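Local structure of universal stress protein (Archaeoglobus fulgidus, 6HCD) at residues H97-G102 against V110-E115. The protein is of unknown function but belongs to the universal stress protein A family, whose members are linked to survival under stress. Sequence-based numbering, arbitrary orientation.
Sequences HLLVRG and VDFADE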
# COMPACT_ATOMS: atom_id res chain seq x y z
N HIS A 97 12.91 -10.85 -11.96
CA HIS A 97 12.47 -10.25 -13.20
C HIS A 97 13.15 -8.89 -13.40
O HIS A 97 12.68 -7.85 -12.92
CB HIS A 97 10.95 -10.13 -13.21
CG HIS A 97 10.26 -11.45 -13.27
ND1 HIS A 97 9.88 -12.03 -14.47
CD2 HIS A 97 9.90 -12.31 -12.29
CE1 HIS A 97 9.30 -13.19 -14.22
NE2 HIS A 97 9.32 -13.39 -12.89
N LEU A 98 14.30 -8.91 -14.06
CA LEU A 98 14.99 -7.67 -14.44
C LEU A 98 14.24 -7.08 -15.62
O LEU A 98 13.96 -7.80 -16.57
CB LEU A 98 16.44 -7.98 -14.81
CG LEU A 98 17.28 -6.78 -15.26
CD1 LEU A 98 17.47 -5.80 -14.12
CD2 LEU A 98 18.62 -7.24 -15.81
N LEU A 99 13.92 -5.78 -15.55
CA LEU A 99 13.18 -5.10 -16.61
C LEU A 99 14.08 -4.02 -17.24
O LEU A 99 14.41 -3.02 -16.62
CB LEU A 99 11.90 -4.48 -16.05
CG LEU A 99 10.96 -5.42 -15.30
CD1 LEU A 99 9.81 -4.66 -14.69
CD2 LEU A 99 10.47 -6.55 -16.20
N VAL A 100 14.44 -4.25 -18.51
CA VAL A 100 15.12 -3.26 -19.31
C VAL A 100 14.30 -3.10 -20.60
O VAL A 100 14.45 -3.87 -21.53
CB VAL A 100 16.59 -3.66 -19.58
CG1 VAL A 100 17.34 -2.56 -20.30
CG2 VAL A 100 17.31 -4.02 -18.29
N ARG A 101 13.38 -2.14 -20.58
CA ARG A 101 12.26 -2.07 -21.51
C ARG A 101 12.06 -0.65 -22.05
O ARG A 101 11.02 -0.36 -22.66
CB ARG A 101 10.98 -2.53 -20.78
CG ARG A 101 11.12 -3.86 -20.06
CD ARG A 101 9.81 -4.62 -19.97
NE ARG A 101 8.82 -3.96 -19.13
CZ ARG A 101 7.63 -4.47 -18.82
NH1 ARG A 101 7.23 -5.58 -19.41
NH2 ARG A 101 6.86 -3.85 -17.93
N GLY A 102 13.05 0.22 -21.85
CA GLY A 102 13.00 1.60 -22.33
C GLY A 102 11.97 2.46 -21.61
O GLY A 102 11.55 3.46 -22.15
N VAL A 110 4.51 -0.64 -12.81
CA VAL A 110 3.05 -0.62 -12.89
C VAL A 110 2.58 -1.50 -14.05
O VAL A 110 1.65 -2.31 -13.91
CB VAL A 110 2.55 0.84 -12.98
CG1 VAL A 110 1.20 0.97 -13.66
CG2 VAL A 110 2.56 1.51 -11.61
N ASP A 111 3.24 -1.37 -15.21
CA ASP A 111 2.88 -2.15 -16.39
C ASP A 111 3.16 -3.64 -16.15
O ASP A 111 2.36 -4.48 -16.50
CB ASP A 111 3.61 -1.64 -17.63
CG ASP A 111 3.12 -0.29 -18.11
OD1 ASP A 111 2.07 0.17 -17.60
OD2 ASP A 111 3.80 0.30 -18.95
N PHE A 112 4.32 -3.95 -15.55
CA PHE A 112 4.67 -5.33 -15.22
C PHE A 112 3.59 -5.97 -14.34
O PHE A 112 3.17 -7.10 -14.60
CB PHE A 112 6.03 -5.40 -14.51
CG PHE A 112 6.45 -6.81 -14.18
CD1 PHE A 112 6.99 -7.62 -15.17
CD2 PHE A 112 6.26 -7.35 -12.92
CE1 PHE A 112 7.36 -8.93 -14.88
CE2 PHE A 112 6.64 -8.65 -12.63
CZ PHE A 112 7.16 -9.44 -13.62
N ALA A 113 3.16 -5.25 -13.29
CA ALA A 113 2.15 -5.74 -12.36
C ALA A 113 0.84 -6.06 -13.11
O ALA A 113 0.20 -7.06 -12.83
CB ALA A 113 1.92 -4.73 -11.27
N ASP A 114 0.47 -5.20 -14.06
CA ASP A 114 -0.74 -5.45 -14.90
C ASP A 114 -0.52 -6.67 -15.80
O ASP A 114 -1.40 -7.50 -15.97
CB ASP A 114 -1.12 -4.21 -15.71
CG ASP A 114 -1.70 -3.09 -14.87
OD1 ASP A 114 -2.10 -3.36 -13.71
OD2 ASP A 114 -1.73 -1.94 -15.37
N GLU A 115 0.69 -6.79 -16.37
CA GLU A 115 1.01 -7.86 -17.32
C GLU A 115 0.91 -9.23 -16.64
O GLU A 115 0.51 -10.19 -17.28
CB GLU A 115 2.39 -7.64 -17.94
CG GLU A 115 2.43 -6.49 -18.93
CD GLU A 115 3.77 -5.79 -19.09
OE1 GLU A 115 4.78 -6.32 -18.62
OE2 GLU A 115 3.79 -4.71 -19.68
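Leu99 on strand 94-100 and Phe112 on helix 105-115 are the facing residues, their CA atoms 8.6 Å apart, and from there the strand runs into the loop that carries Arg101. Phe112 spans from helix to strand: with CG anti to the backbone N (chi1 -179°), its ring reaches out from the helix. The Leu99 methyl CD2 packs on Phe112 CD1 at 3.8 Å, while CZ of Phe112 sits over one face of the His97 imidazole, 3.7 Å from His97 CG. The two ring planes are inclined at 49°, so this is an oblique aromatic contact; the far nitrogen of His97, NE2, is hydrogen-bonded to Glu95. Beyond Phe112 and Leu99, Arg101 presents its guanidinium edge to the Glu115 carboxylate in a salt bridge: NH1 donates a nearly straight bond to OE1 (2.7 Å, 167°), on the syn side and in the guanidinium plane, with a weak second bond from NH2. Arg101 NE pairs with Asp108, earlier on the same helix. A leucine at Arg101 would probably leave Glu115 and Asp108 without their cationic mate. Strand and following helix of this alpha/beta fold are thus joined by buried Phe112 packing on Leu99 and the partly exposed His97 ring, with a salt bridge along the more exposed border.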